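Local coordinates for beta-ketoacyl-[acyl-carrier-protein] synthase FabY (Pseudomonas aeruginosa, PDB 4CW4), which catalyses the condensation of acetyl-CoA with malonyl-ACP to give acetoacetyl-ACP, the primer that starts fatty acid biosynthesis, at residues D215-E221 and S623-K629; Q304-V308 and E376-R380. The contacts are given in a common frame with arbitrary orientation. Numbering follows the deposited sequence.

Contact 1: D215-E221 and S623-K629; sequences DNVQPDE and SQPLVYK
This contact joins a C-terminal segment to the surface of the thiolase-fold ketosynthase core. Asp215-Glu221 connects helix 210-215 to strand 222-225. Ser623-Lys629 carries strand 626-627, the last strand of a small antiparallel sheet. The two segments run in the same chain direction. CA atoms are closest at Asp215-Ser623 (5.9 Å) and Gln218-Gln624 (5.4 Å). Gln218-Glu221 forms a type I turn, with Pro219 at -60/-29, Asp220 at -85/1 and Glu221 N bonded to Gln218 O at 3.0 Å. Glu221 OE1 accepts from Gln218 N at 2.9 Å. From Gln624 to Lys629 the partner backbone is extended. Gln218 (m, t) stretches alongside it, and its OE1 accepts from Val627 N at 3.0 Å. Pro219 CD packs 4.1 Å from Leu626 CB, and Gln624 CG rests 3.2 Å from Val217 O. Waters bridge the segments: one accepts from Gln624 N (3.0 Å) and donates to Val217 O (3.1 Å). Another joins the Asp220 carboxylate, at OD2 (2.7 Å), to the backbone Val627 O (3.2 Å). Asp220 also forms a salt bridge with Lys416 of the second subunit, and Leu626 packs on Leu412 of that subunit, so the contact borders the dimer interface. Lys629 (m, t, t, p) extends toward the turn and bends only at its end, where NZ makes a salt bridge with Glu221 OE2 at 2.8 Å.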
ATOM      1  N   ASP A 215     -14.348  25.835   2.314  1.00 18.82           N
ATOM      2  CA  ASP A 215     -15.073  26.920   1.633  1.00 20.23           C
ATOM      3  C   ASP A 215     -14.161  27.724   0.684  1.00 17.46           C
ATOM      4  O   ASP A 215     -14.644  28.455  -0.189  1.00 18.06           O
ATOM      5  CB  ASP A 215     -15.650  27.913   2.656  1.00 24.32           C
ATOM      6  CG  ASP A 215     -16.967  27.463   3.275  1.00 28.62           C
ATOM      7  OD1 ASP A 215     -17.595  26.497   2.799  1.00 30.08           O
ATOM      8  OD2 ASP A 215     -17.378  28.117   4.262  1.00 31.14           O
ATOM      9  N   ASN A 216     -12.847  27.612   0.879  1.00 15.32           N
ATOM     10  CA  ASN A 216     -11.892  28.391   0.099  1.00 15.23           C
ATOM     11  C   ASN A 216     -11.219  27.662  -1.055  1.00 15.03           C
ATOM     12  O   ASN A 216     -10.371  28.241  -1.721  1.00 17.40           O
ATOM     13  CB  ASN A 216     -10.828  28.996   1.012  1.00 15.62           C
ATOM     14  CG  ASN A 216     -11.256  30.330   1.592  1.00 16.09           C
ATOM     15  OD1 ASN A 216     -10.954  31.391   1.041  1.00 18.04           O
ATOM     16  ND2 ASN A 216     -11.980  30.283   2.695  1.00 16.06           N
ATOM     17  N   VAL A 217     -11.601  26.411  -1.299  1.00 14.18           N
ATOM     18  CA  VAL A 217     -11.033  25.632  -2.406  1.00 13.61           C
ATOM     19  C   VAL A 217     -12.146  24.870  -3.128  1.00 14.12           C
ATOM     20  O   VAL A 217     -13.270  24.801  -2.632  1.00 14.33           O
ATOM     21  CB  VAL A 217      -9.926  24.658  -1.907  1.00 14.92           C
ATOM     22  CG1 VAL A 217      -8.792  25.441  -1.244  1.00 15.24           C
ATOM     23  CG2 VAL A 217     -10.475  23.615  -0.953  1.00 14.05           C
ATOM     24  N   GLN A 218     -11.852  24.328  -4.307  1.00 14.03           N
ATOM     25  CA  GLN A 218     -12.800  23.449  -4.987  1.00 14.09           C
ATOM     26  C   GLN A 218     -12.834  22.076  -4.303  1.00 13.93           C
ATOM     27  O   GLN A 218     -11.888  21.686  -3.615  1.00 14.07           O
ATOM     28  CB  GLN A 218     -12.475  23.320  -6.480  1.00 16.48           C
ATOM     29  CG  GLN A 218     -12.548  24.675  -7.185  1.00 19.64           C
ATOM     30  CD  GLN A 218     -12.468  24.594  -8.690  1.00 23.69           C
ATOM     31  OE1 GLN A 218     -12.720  23.565  -9.274  1.00 23.18           O
ATOM     32  NE2 GLN A 218     -12.088  25.694  -9.318  1.00 27.24           N
ATOM     33  N   PRO A 219     -13.950  21.351  -4.456  1.00 14.23           N
ATOM     34  CA  PRO A 219     -14.070  20.088  -3.708  1.00 14.82           C
ATOM     35  C   PRO A 219     -12.989  19.041  -4.019  1.00 13.45           C
ATOM     36  O   PRO A 219     -12.654  18.232  -3.153  1.00 15.23           O
ATOM     37  CB  PRO A 219     -15.452  19.556  -4.134  1.00 15.74           C
ATOM     38  CG  PRO A 219     -16.213  20.784  -4.508  1.00 17.19           C
ATOM     39  CD  PRO A 219     -15.195  21.707  -5.158  1.00 15.40           C
ATOM     40  N   ASP A 220     -12.461  19.064  -5.236  1.00 13.56           N
ATOM     41  CA  ASP A 220     -11.423  18.130  -5.641  1.00 13.35           C
ATOM     42  C   ASP A 220     -10.020  18.581  -5.260  1.00 13.77           C
ATOM     43  O   ASP A 220      -9.063  17.873  -5.547  1.00 15.29           O
ATOM     44  CB  ASP A 220     -11.499  17.848  -7.147  1.00 13.56           C
ATOM     45  CG  ASP A 220     -11.305  19.094  -8.001  1.00 14.14           C
ATOM     46  OD1 ASP A 220     -11.537  20.212  -7.497  1.00 13.70           O
ATOM     47  OD2 ASP A 220     -10.968  18.936  -9.205  1.00 17.35           O
ATOM     48  N   GLU A 221      -9.902  19.736  -4.604  1.00 12.56           N
ATOM     49  CA  GLU A 221      -8.586  20.312  -4.286  1.00 12.27           C
ATOM     50  C   GLU A 221      -8.052  20.007  -2.875  1.00 12.62           C
ATOM     51  O   GLU A 221      -7.067  20.600  -2.408  1.00 13.59           O
ATOM     52  CB  GLU A 221      -8.609  21.830  -4.561  1.00 12.61           C
ATOM     53  CG  GLU A 221      -8.649  22.138  -6.061  1.00 13.04           C
ATOM     54  CD  GLU A 221      -8.706  23.615  -6.379  1.00 14.60           C
ATOM     55  OE1 GLU A 221      -9.178  24.390  -5.511  1.00 15.08           O
ATOM     56  OE2 GLU A 221      -8.272  23.988  -7.494  1.00 17.00           O
ATOM     57  N   SER A 623     -19.583  24.731  -0.979  1.00 24.32           N
ATOM     58  CA  SER A 623     -20.027  26.016  -1.518  1.00 25.05           C
ATOM     59  C   SER A 623     -19.432  26.261  -2.906  1.00 23.38           C
ATOM     60  O   SER A 623     -20.070  26.867  -3.764  1.00 22.63           O
ATOM     61  CB  SER A 623     -19.721  27.176  -0.553  1.00 27.45           C
ATOM     62  OG  SER A 623     -18.343  27.287  -0.252  1.00 27.93           O
ATOM     63  N   GLN A 624     -18.230  25.749  -3.136  1.00 21.88           N
ATOM     64  CA  GLN A 624     -17.524  25.984  -4.387  1.00 20.85           C
ATOM     65  C   GLN A 624     -17.816  24.908  -5.420  1.00 18.95           C
ATOM     66  O   GLN A 624     -17.656  23.722  -5.132  1.00 17.29           O
ATOM     67  CB  GLN A 624     -16.019  26.025  -4.126  1.00 23.84           C
ATOM     68  CG  GLN A 624     -15.606  27.011  -3.013  1.00 27.46           C
ATOM     69  CD  GLN A 624     -15.072  28.301  -3.552  1.00 31.88           C
ATOM     70  OE1 GLN A 624     -13.910  28.657  -3.326  1.00 34.00           O
ATOM     71  NE2 GLN A 624     -15.899  28.993  -4.323  1.00 33.54           N
ATOM     72  N   PRO A 625     -18.265  25.308  -6.615  1.00 18.44           N
ATOM     73  CA  PRO A 625     -18.389  24.295  -7.666  1.00 18.68           C
ATOM     74  C   PRO A 625     -17.053  23.717  -8.101  1.00 17.59           C
ATOM     75  O   PRO A 625     -16.025  24.379  -8.001  1.00 18.06           O
ATOM     76  CB  PRO A 625     -19.019  25.066  -8.827  1.00 20.80           C
ATOM     77  CG  PRO A 625     -18.747  26.490  -8.521  1.00 22.06           C
ATOM     78  CD  PRO A 625     -18.776  26.613  -7.051  1.00 20.57           C
ATOM     79  N   LEU A 626     -17.076  22.476  -8.579  1.00 15.45           N
ATOM     80  CA  LEU A 626     -15.891  21.847  -9.134  1.00 15.71           C
ATOM     81  C   LEU A 626     -15.907  22.196 -10.617  1.00 15.65           C
ATOM     82  O   LEU A 626     -16.695  21.632 -11.375  1.00 15.22           O
ATOM     83  CB  LEU A 626     -15.944  20.327  -8.921  1.00 16.31           C
ATOM     84  CG  LEU A 626     -14.687  19.516  -9.218  1.00 17.00           C
ATOM     85  CD1 LEU A 626     -14.877  18.082  -8.744  1.00 17.75           C
ATOM     86  CD2 LEU A 626     -14.319  19.531 -10.684  1.00 17.80           C
ATOM     87  N   VAL A 627     -15.068  23.146 -11.021  1.00 15.12           N
ATOM     88  CA  VAL A 627     -15.004  23.577 -12.417  1.00 15.71           C
ATOM     89  C   VAL A 627     -13.882  22.817 -13.087  1.00 16.03           C
ATOM     90  O   VAL A 627     -12.777  22.816 -12.576  1.00 16.55           O
ATOM     91  CB  VAL A 627     -14.736  25.088 -12.511  1.00 17.05           C
ATOM     92  CG1 VAL A 627     -14.775  25.562 -13.960  1.00 16.67           C
ATOM     93  CG2 VAL A 627     -15.731  25.847 -11.648  1.00 18.03           C
ATOM     94  N   TYR A 628     -14.162  22.172 -14.217  1.00 15.45           N
ATOM     95  CA  TYR A 628     -13.157  21.365 -14.898  1.00 16.46           C
ATOM     96  C   TYR A 628     -12.002  22.260 -15.312  1.00 18.82           C
ATOM     97  O   TYR A 628     -12.217  23.361 -15.830  1.00 20.03           O
ATOM     98  CB  TYR A 628     -13.744  20.696 -16.140  1.00 15.86           C
ATOM     99  CG  TYR A 628     -15.021  19.911 -15.896  1.00 14.79           C
ATOM    100  CD1 TYR A 628     -15.112  18.981 -14.874  1.00 14.58           C
ATOM    101  CD2 TYR A 628     -16.135  20.110 -16.692  1.00 14.91           C
ATOM    102  CE1 TYR A 628     -16.265  18.271 -14.652  1.00 14.55           C
ATOM    103  CE2 TYR A 628     -17.297  19.412 -16.474  1.00 14.94           C
ATOM    104  CZ  TYR A 628     -17.361  18.490 -15.446  1.00 14.18           C
ATOM    105  OH  TYR A 628     -18.524  17.784 -15.232  1.00 14.39           O
ATOM    106  N   LYS A 629     -10.782  21.787 -15.086  1.00 20.16           N
ATOM    107  CA  LYS A 629      -9.600  22.596 -15.359  1.00 22.34           C
ATOM    108  C   LYS A 629      -9.191  22.583 -16.823  1.00 23.52           C
ATOM    109  O   LYS A 629      -9.119  21.534 -17.460  1.00 25.30           O
ATOM    110  CB  LYS A 629      -8.439  22.158 -14.457  1.00 23.95           C
ATOM    111  CG  LYS A 629      -8.609  22.621 -13.009  1.00 25.64           C
ATOM    112  CD  LYS A 629      -7.435  22.215 -12.135  1.00 26.27           C
ATOM    113  CE  LYS A 629      -7.404  22.992 -10.825  1.00 26.58           C
ATOM    114  NZ  LYS A 629      -8.436  22.554  -9.839  1.00 25.80           N
TER
HETATM  115  O   HOH W   1     -17.573  24.265   1.272  1.00 31.45           O
HETATM  116  O   HOH W   2     -12.992  31.619  -1.738  1.00 43.65           O
HETATM  117  O   HOH W   3     -16.132  24.344  -1.542  1.00 28.22           O
HETATM  118  O   HOH W   4     -10.803  24.702 -11.412  1.00 32.45           O
HETATM  119  O   HOH W   5      -7.880  19.903  -9.504  1.00 29.47           O
HETATM  120  O   HOH W   6     -10.852  20.494 -11.412  1.00 32.27           O

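Contact 2: Q304-V308 and E376-R380; sequences QARVV and ELALR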
ATOM      1  N   GLN A 304      -3.003  20.357  -8.738  1.00 15.51           N
ATOM      2  CA  GLN A 304      -4.100  19.429  -8.618  1.00 16.03           C
ATOM      3  C   GLN A 304      -4.799  19.590  -7.279  1.00 15.81           C
ATOM      4  O   GLN A 304      -6.014  19.436  -7.194  1.00 17.28           O
ATOM      5  CB  GLN A 304      -3.605  17.995  -8.791  1.00 15.97           C
ATOM      6  CG  GLN A 304      -3.131  17.669 -10.185  1.00 18.74           C
ATOM      7  CD  GLN A 304      -2.631  16.256 -10.277  1.00 22.38           C
ATOM      8  OE1 GLN A 304      -3.407  15.307 -10.476  1.00 25.58           O
ATOM      9  NE2 GLN A 304      -1.339  16.091 -10.106  1.00 23.06           N
ATOM     10  N   ALA A 305      -4.035  19.883  -6.229  1.00 13.67           N
ATOM     11  CA  ALA A 305      -4.608  20.045  -4.891  1.00 13.91           C
ATOM     12  C   ALA A 305      -3.968  21.217  -4.179  1.00 12.31           C
ATOM     13  O   ALA A 305      -2.809  21.551  -4.421  1.00 13.58           O
ATOM     14  CB  ALA A 305      -4.452  18.767  -4.054  1.00 15.07           C
ATOM     15  N   ARG A 306      -4.729  21.828  -3.287  1.00 11.31           N
ATOM     16  CA  ARG A 306      -4.285  23.008  -2.571  1.00 11.91           C
ATOM     17  C   ARG A 306      -4.122  22.768  -1.079  1.00 10.74           C
ATOM     18  O   ARG A 306      -3.414  23.544  -0.413  1.00 11.20           O
ATOM     19  CB  ARG A 306      -5.269  24.136  -2.805  1.00 12.81           C
ATOM     20  CG  ARG A 306      -5.384  24.504  -4.287  1.00 13.94           C
ATOM     21  CD  ARG A 306      -6.047  25.835  -4.528  1.00 15.20           C
ATOM     22  NE  ARG A 306      -5.143  26.916  -4.137  1.00 15.45           N
ATOM     23  CZ  ARG A 306      -5.305  28.202  -4.432  1.00 17.29           C
ATOM     24  NH1 ARG A 306      -6.360  28.617  -5.122  1.00 18.46           N
ATOM     25  NH2 ARG A 306      -4.394  29.082  -4.042  1.00 17.29           N
ATOM     26  N   VAL A 307      -4.794  21.740  -0.554  1.00 11.66           N
ATOM     27  CA  VAL A 307      -4.700  21.369   0.855  1.00 10.92           C
ATOM     28  C   VAL A 307      -4.445  19.889   0.892  1.00 11.06           C
ATOM     29  O   VAL A 307      -5.214  19.123   0.306  1.00 12.49           O
ATOM     30  CB  VAL A 307      -5.998  21.668   1.635  1.00 13.69           C
ATOM     31  CG1 VAL A 307      -5.841  21.316   3.116  1.00 14.79           C
ATOM     32  CG2 VAL A 307      -6.375  23.129   1.460  1.00 15.37           C
ATOM     33  N   VAL A 308      -3.365  19.485   1.551  1.00 11.13           N
ATOM     34  CA  VAL A 308      -2.986  18.086   1.568  1.00 11.08           C
ATOM     35  C   VAL A 308      -2.677  17.632   2.988  1.00 11.18           C
ATOM     36  O   VAL A 308      -1.859  18.231   3.683  1.00 11.82           O
ATOM     37  CB  VAL A 308      -1.737  17.796   0.694  1.00 11.82           C
ATOM     38  CG1 VAL A 308      -1.452  16.289   0.686  1.00 13.73           C
ATOM     39  CG2 VAL A 308      -1.909  18.321  -0.717  1.00 12.04           C
ATOM     40  N   GLU A 376      -0.124  30.412  -1.791  1.00 13.63           N
ATOM     41  CA  GLU A 376      -1.124  31.439  -2.037  1.00 14.46           C
ATOM     42  C   GLU A 376      -2.321  31.266  -1.101  1.00 13.63           C
ATOM     43  O   GLU A 376      -2.814  32.237  -0.520  1.00 13.52           O
ATOM     44  CB  GLU A 376      -1.548  31.380  -3.503  1.00 17.78           C
ATOM     45  CG  GLU A 376      -2.489  32.469  -3.935  1.00 22.97           C
ATOM     46  CD  GLU A 376      -2.699  32.438  -5.429  1.00 27.95           C
ATOM     47  OE1 GLU A 376      -3.473  31.582  -5.909  1.00 29.28           O
ATOM     48  OE2 GLU A 376      -2.073  33.264  -6.123  1.00 31.68           O
ATOM     49  N   LEU A 377      -2.793  30.028  -0.952  1.00 12.46           N
ATOM     50  CA  LEU A 377      -3.898  29.761  -0.047  1.00 12.12           C
ATOM     51  C   LEU A 377      -3.488  30.050   1.406  1.00 10.96           C
ATOM     52  O   LEU A 377      -4.270  30.606   2.183  1.00 11.65           O
ATOM     53  CB  LEU A 377      -4.368  28.302  -0.192  1.00 11.87           C
ATOM     54  CG  LEU A 377      -5.549  27.921   0.695  1.00 12.63           C
ATOM     55  CD1 LEU A 377      -6.805  28.705   0.318  1.00 13.59           C
ATOM     56  CD2 LEU A 377      -5.792  26.422   0.669  1.00 13.11           C
ATOM     57  N   ALA A 378      -2.279  29.648   1.792  1.00 11.10           N
ATOM     58  CA  ALA A 378      -1.790  29.922   3.148  1.00 12.00           C
ATOM     59  C   ALA A 378      -1.812  31.428   3.424  1.00 12.09           C
ATOM     60  O   ALA A 378      -2.259  31.871   4.473  1.00 12.70           O
ATOM     61  CB  ALA A 378      -0.396  29.359   3.334  1.00 11.82           C
ATOM     62  N   LEU A 379      -1.354  32.189   2.446  1.00 11.87           N
ATOM     63  CA  LEU A 379      -1.312  33.646   2.542  1.00 13.42           C
ATOM     64  C   LEU A 379      -2.725  34.201   2.745  1.00 13.19           C
ATOM     65  O   LEU A 379      -2.972  35.025   3.625  1.00 13.12           O
ATOM     66  CB  LEU A 379      -0.697  34.226   1.258  1.00 16.17           C
ATOM     67  CG  LEU A 379      -0.273  35.696   1.288  1.00 17.59           C
ATOM     68  CD1 LEU A 379       1.100  35.842   1.967  1.00 18.25           C
ATOM     69  CD2 LEU A 379      -0.265  36.286  -0.124  1.00 19.07           C
ATOM     70  N   ARG A 380      -3.647  33.727   1.913  1.00 12.74           N
ATOM     71  CA  ARG A 380      -5.039  34.147   1.966  1.00 13.40           C
ATOM     72  C   ARG A 380      -5.698  33.878   3.326  1.00 13.89           C
ATOM     73  O   ARG A 380      -6.464  34.701   3.816  1.00 14.29           O
ATOM     74  CB  ARG A 380      -5.853  33.462   0.854  1.00 14.91           C
ATOM     75  CG  ARG A 380      -7.223  34.074   0.675  1.00 16.30           C
ATOM     76  CD  ARG A 380      -8.207  33.179  -0.044  1.00 16.48           C
ATOM     77  NE  ARG A 380      -7.662  32.563  -1.238  1.00 17.42           N
ATOM     78  CZ  ARG A 380      -8.206  31.505  -1.836  1.00 18.16           C
ATOM     79  NH1 ARG A 380      -9.319  30.961  -1.364  1.00 18.61           N
ATOM     80  NH2 ARG A 380      -7.637  30.991  -2.910  1.00 19.87           N
TER
HETATM   81  O   HOH W   7      -6.461  31.255  -6.590  1.00 38.82           O
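Arg306 dominates this mostly buried contact between the start of a core strand and a short helix. Its CA lies 7.2 Å from that of Leu377, the nearest CA pair. Arg306 NH2 makes a salt bridge with Glu376 OE1 at 3.3 Å; the hydrogen bond within it is weak. Water 7 reinforces the pair, accepting from Arg306 NH1 at 3.0 Å and donating to Glu376 OE1 at 3.1 Å. The stronger partner of Arg306 is Asp374, which forms a salt bridge with its NE. Asp374 also accepts a hydrogen bond from Leu377 N, so one carboxylate ties the arginine to the first turn of the helix. Two like charges approach as well: Arg306 NH1 is 3.5 Å from Arg380 NH2. Both are donors and do not bond. Arg380 instead uses NH1 to bind Asn216 O. The apolar part is small. Val307 CG2 meets Leu377 CD2 at 3.4 Å, and the Leu377 side chain also touches Val217. In the thiolase fold, strand 307-314 pairs in parallel with strand 222-225 and antiparallel with strand 366-374. Helix 375-381 follows strand 366-374 directly and packs beside the beginning of strand 307-314.

In the fold
The two contacts are neighbours, with centres about 12 Å apart, and contact 2 lies between the segments of contact 1 in sequence. Segment 215-221 of contact 1 touches both segments of contact 2. Glu221 O accepts from Arg306 N at 2.8 Å, just where strands 222-225 and 307-314 begin to pair. Asn216 O accepts from Arg380 NH1 at 2.9 Å, and Val217 CG1 packs 3.7 Å from Leu377 CD2. The 215-221 loop therefore lies between helix 375-381 and segment 623-629, touching both. The centre of contact 2 lies about 24 Å from the chain centre and that of contact 1 about 30 Å, so contact 1 is the more peripheral. Both contacts lie away from the probable catalytic residues Cys286, His439 and His477.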